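Local structure of gamma-glutamylcyclotransferase (Homo sapiens, 3CRY) at residues P134-K140 with A162-Y168; G54-G58 with K101-Y105. The protein catalyses the release of 5-oxoproline from gamma-glutamyl dipeptides, may contribute to glutathione homeostasis, and forms a homodimer. The protein carries 1 engineered substitution. All coordinates share one frame; numbering follows the deposited sequence.

Contact 1 of 2, residues P134-K140 with A162-Y168; sequences PPSPQYK and AIEPNDY. With ACT (acetate ion), chain C.
Pro135 and Pro165 face each other with CA atoms 5.1 Å apart, where the proline-rich lead-in to helix 137-149 runs beside the irregular chain 162-168. One backbone bond joins the segments: Asn166 N donates to Pro135 O at 2.8 Å, fairly straight (161°) but tilted from the carbonyl plane. Farther along, the fully extended chain of Lys140, with CG anti to the backbone N (chi1 177°), carries NZ to within 2.7 Å of Ile163 O, approaching in the carbonyl plane; the same ammonium also donates to Lys161 O. Pro135 CG also rests on Ile163 CG2 at 3.7 Å. Pro137 crosses Asn166 at about a right angle, its CD 3.3 Å from Asn166 OD1. That oxygen closes an Asx turn by accepting from Tyr168 N, while Asn166 ND2 reaches Pro134 O through a water. The amide of Gln138 lies at the edge of the Tyr168 ring, the planes 51° apart. Ser136 N-caps the helix, OG accepting from Tyr139 N at 3.1 Å and also bonding Trp64 O. Tyr139, probably a substrate-binding residue, turns its OH to an acetate also held by Ser24. Two backbone carbonyls, Pro135 O and Ile163 O, thus find donors across the contact, fixing the start of helix 137-149 to the loop.

Contact 2 of 2, residues G54-G58 with K101-Y105; sequences GNSQG and KSGMY
At chi1 -161° Ser56 turns OG away from its backbone N and toward Met104 O, while bends at chi2 (-57°) and chi3 of Met104 fold its thioether back over the Ser56 backbone. Ser56 OG donates to Met104 O at 2.6 Å, in the carbonyl plane and on a lone pair. Met104 CE also packs against the serine, 3.5 Å from Ser56 O. Gln57 sends NE2 to Gly103 O at 3.0 Å; the bond is nearly straight (169°) and the acceptor lies close to the amide plane. A water lies 2.9 Å from Ser56 OG and also close to Gly103 O, though it cannot serve every acceptor around it at once. Gln57 NE2 has a second acceptor, Gln73 O of the second subunit, so an alanine here would probably leave Gly103 O without its amide donor and remove a link across the dimer interface. With its positive phi, Gly103 could hardly carry a side chain, and a CB would crowd Gln57 NE2. Asn55 to Gly58 form a type II beta turn, Gly58 N donating to Asn55 O at 3.1 Å. The arrangement is a turn at the end of strand 49-56 docked, at the homodimer interface, on the loop after helix 91-97.

Overall arrangement
From the N terminus, the chain reaches 54-58 at the end of strand 49-56, the middle strand of the three-stranded sheet, and contact 2 closes when the loop 101-105 returns to it after strands 68-74 and 77-87 and helix 91-97. It thus ties that small sheet to the loop leading into strand 106-114 of the five-stranded sheet. Contact 1 opens later, beyond strand 130-132, and closes a mostly helical excursion through helices 137-149 and 154-161. The two loops lie in series, neither nested nor crossed, with centres 19 Å apart and nearest atoms about 5 Å apart. Strand 49-56 relates them: Phe53 touches Pro135, Tyr139 and Ile163, just before the turn of contact 2.

Contact 1 of 2, residues P134-K140 with A162-Y168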
# COMPACT_ATOMS: atom_id res chain seq x y z
N PRO A 134 17.05 -7.46 10.45
CA PRO A 134 18.07 -6.45 10.12
C PRO A 134 18.65 -6.58 8.71
O PRO A 134 18.79 -7.70 8.19
CB PRO A 134 19.17 -6.66 11.18
CG PRO A 134 18.67 -7.67 12.13
CD PRO A 134 17.45 -8.34 11.57
N PRO A 135 19.04 -5.43 8.12
CA PRO A 135 19.65 -5.47 6.79
C PRO A 135 21.08 -6.01 6.86
O PRO A 135 21.72 -5.95 7.93
CB PRO A 135 19.69 -3.99 6.38
CG PRO A 135 19.80 -3.23 7.72
CD PRO A 135 18.95 -4.05 8.66
N SER A 136 21.57 -6.53 5.74
CA SER A 136 23.00 -6.89 5.64
C SER A 136 23.90 -5.64 5.67
O SER A 136 23.46 -4.53 5.34
CB SER A 136 23.27 -7.68 4.36
OG SER A 136 23.08 -6.83 3.23
N PRO A 137 25.17 -5.80 6.08
CA PRO A 137 26.07 -4.65 5.97
C PRO A 137 26.14 -4.04 4.56
O PRO A 137 26.17 -2.81 4.42
CB PRO A 137 27.44 -5.22 6.42
CG PRO A 137 27.04 -6.33 7.41
CD PRO A 137 25.80 -6.95 6.75
N GLN A 138 26.14 -4.88 3.54
CA GLN A 138 26.20 -4.41 2.16
C GLN A 138 24.99 -3.54 1.78
O GLN A 138 25.14 -2.45 1.20
CB GLN A 138 26.40 -5.59 1.21
CG GLN A 138 27.71 -6.39 1.50
CD GLN A 138 27.52 -7.53 2.53
OE1 GLN A 138 26.54 -7.54 3.27
NE2 GLN A 138 28.44 -8.50 2.54
N TYR A 139 23.81 -4.00 2.16
CA TYR A 139 22.59 -3.23 1.88
C TYR A 139 22.58 -1.92 2.64
O TYR A 139 22.29 -0.86 2.07
CB TYR A 139 21.38 -4.09 2.22
CG TYR A 139 20.04 -3.55 1.80
CD1 TYR A 139 19.70 -3.40 0.45
CD2 TYR A 139 19.06 -3.27 2.78
CE1 TYR A 139 18.43 -2.95 0.07
CE2 TYR A 139 17.80 -2.82 2.42
CZ TYR A 139 17.49 -2.67 1.05
OH TYR A 139 16.24 -2.22 0.66
N LYS A 140 22.93 -1.95 3.93
CA LYS A 140 23.07 -0.71 4.70
C LYS A 140 24.05 0.26 4.04
O LYS A 140 23.77 1.46 3.94
CB LYS A 140 23.48 -1.04 6.16
CG LYS A 140 23.71 0.20 6.97
CD LYS A 140 24.17 -0.06 8.39
CE LYS A 140 24.53 1.28 9.04
NZ LYS A 140 25.04 1.12 10.44
N ALA A 162 22.97 4.73 12.13
CA ALA A 162 22.71 4.12 13.43
C ALA A 162 22.05 2.75 13.30
O ALA A 162 21.92 2.02 14.28
CB ALA A 162 21.87 5.05 14.29
N ILE A 163 21.66 2.35 12.09
CA ILE A 163 20.96 1.06 11.92
C ILE A 163 21.89 -0.10 12.26
O ILE A 163 23.02 -0.13 11.77
CB ILE A 163 20.44 0.90 10.48
CG1 ILE A 163 19.37 1.96 10.19
CG2 ILE A 163 19.89 -0.51 10.24
CD1 ILE A 163 18.96 2.04 8.72
N GLU A 164 21.43 -1.06 13.07
CA GLU A 164 22.27 -2.21 13.39
C GLU A 164 22.08 -3.31 12.32
O GLU A 164 20.98 -3.84 12.17
CB GLU A 164 21.95 -2.74 14.80
CG GLU A 164 22.38 -1.77 15.92
CD GLU A 164 23.87 -1.92 16.34
OE1 GLU A 164 24.54 -2.85 15.86
OE2 GLU A 164 24.38 -1.11 17.18
N PRO A 165 23.15 -3.66 11.58
CA PRO A 165 23.01 -4.66 10.51
C PRO A 165 23.06 -6.07 11.08
O PRO A 165 23.37 -6.27 12.28
CB PRO A 165 24.21 -4.38 9.59
CG PRO A 165 25.28 -3.87 10.56
CD PRO A 165 24.54 -3.14 11.67
N ASN A 166 22.78 -7.06 10.24
CA ASN A 166 23.06 -8.43 10.62
C ASN A 166 24.56 -8.72 10.49
O ASN A 166 25.35 -7.81 10.23
CB ASN A 166 22.19 -9.43 9.85
CG ASN A 166 22.55 -9.55 8.36
OD1 ASN A 166 23.67 -9.25 7.93
ND2 ASN A 166 21.60 -10.02 7.59
N ASP A 167 24.96 -9.97 10.67
CA ASP A 167 26.38 -10.32 10.60
C ASP A 167 26.78 -11.03 9.30
O ASP A 167 27.73 -11.85 9.27
CB ASP A 167 26.77 -11.15 11.85
CG ASP A 167 26.11 -12.52 11.86
OD1 ASP A 167 25.20 -12.74 11.03
OD2 ASP A 167 26.51 -13.39 12.69
N TYR A 168 26.08 -10.73 8.19
CA TYR A 168 26.45 -11.32 6.90
C TYR A 168 27.78 -10.79 6.37
O TYR A 168 27.90 -9.61 6.03
CB TYR A 168 25.36 -11.09 5.82
CG TYR A 168 25.67 -11.84 4.55
CD1 TYR A 168 25.46 -13.23 4.47
CD2 TYR A 168 26.20 -11.18 3.43
CE1 TYR A 168 25.77 -13.94 3.30
CE2 TYR A 168 26.50 -11.87 2.27
CZ TYR A 168 26.29 -13.25 2.20
OH TYR A 168 26.60 -13.92 1.04
C ACT C . 14.86 -1.76 -2.42
O ACT C . 15.82 -1.43 -1.67
OXT ACT C . 14.51 -0.90 -3.27
CH3 ACT C . 14.16 -3.10 -2.31
O HOH W 1 18.76 -10.32 8.64

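Contact 2 of 2, residues G54-G58 with K101-Y105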
# COMPACT_ATOMS: atom_id res chain seq x y z
N GLY A 54 12.84 -5.98 6.59
CA GLY A 54 12.32 -7.32 6.80
C GLY A 54 12.41 -8.27 5.65
O GLY A 54 12.90 -7.93 4.56
N ASN A 55 11.90 -9.46 5.92
CA ASN A 55 11.85 -10.56 4.97
C ASN A 55 10.42 -10.69 4.49
O ASN A 55 9.54 -11.17 5.22
CB ASN A 55 12.31 -11.84 5.67
CG ASN A 55 13.77 -11.78 6.10
OD1 ASN A 55 14.58 -11.11 5.46
ND2 ASN A 55 14.11 -12.46 7.21
N SER A 56 10.18 -10.23 3.26
CA SER A 56 8.81 -10.21 2.75
C SER A 56 8.36 -11.64 2.50
O SER A 56 9.12 -12.45 1.96
CB SER A 56 8.72 -9.37 1.46
OG SER A 56 7.38 -8.99 1.21
N GLN A 57 7.13 -11.96 2.91
CA GLN A 57 6.60 -13.33 2.75
C GLN A 57 7.52 -14.35 3.46
O GLN A 57 7.56 -15.53 3.08
CB GLN A 57 6.41 -13.68 1.26
CG GLN A 57 5.49 -12.74 0.47
CD GLN A 57 4.05 -12.78 0.96
OE1 GLN A 57 3.62 -13.76 1.58
NE2 GLN A 57 3.30 -11.72 0.68
N GLY A 58 8.25 -13.88 4.47
CA GLY A 58 9.16 -14.72 5.25
C GLY A 58 10.43 -15.13 4.50
O GLY A 58 11.20 -15.99 4.97
N LYS A 101 4.32 -9.04 -8.31
CA LYS A 101 3.54 -10.24 -8.66
C LYS A 101 3.77 -11.44 -7.74
O LYS A 101 2.90 -12.32 -7.65
CB LYS A 101 3.75 -10.62 -10.12
CG LYS A 101 3.02 -9.66 -11.07
CD LYS A 101 3.21 -10.11 -12.51
CE LYS A 101 2.82 -9.04 -13.52
NZ LYS A 101 3.49 -9.32 -14.84
N SER A 102 4.92 -11.48 -7.05
CA SER A 102 5.17 -12.55 -6.07
C SER A 102 4.82 -12.12 -4.64
O SER A 102 5.09 -12.83 -3.67
CB SER A 102 6.62 -13.06 -6.19
OG SER A 102 7.55 -12.09 -5.78
N GLY A 103 4.21 -10.94 -4.52
CA GLY A 103 3.69 -10.50 -3.23
C GLY A 103 4.72 -9.82 -2.37
O GLY A 103 4.50 -9.67 -1.15
N MET A 104 5.85 -9.41 -2.97
CA MET A 104 6.94 -8.86 -2.15
C MET A 104 6.66 -7.43 -1.67
O MET A 104 6.89 -7.10 -0.50
CB MET A 104 8.32 -9.01 -2.83
CG MET A 104 8.67 -10.50 -3.13
SD MET A 104 8.69 -11.63 -1.67
CE MET A 104 10.39 -11.42 -1.11
N TYR A 105 6.18 -6.60 -2.59
CA TYR A 105 5.76 -5.23 -2.31
C TYR A 105 4.45 -4.97 -3.03
O TYR A 105 4.12 -5.64 -4.03
CB TYR A 105 6.79 -4.23 -2.86
CG TYR A 105 8.12 -4.16 -2.10
CD1 TYR A 105 9.16 -5.04 -2.40
CD2 TYR A 105 8.33 -3.20 -1.12
CE1 TYR A 105 10.38 -4.96 -1.74
CE2 TYR A 105 9.56 -3.11 -0.43
CZ TYR A 105 10.57 -4.00 -0.75
OH TYR A 105 11.77 -3.92 -0.11
O HOH W 2 4.61 -8.18 1.40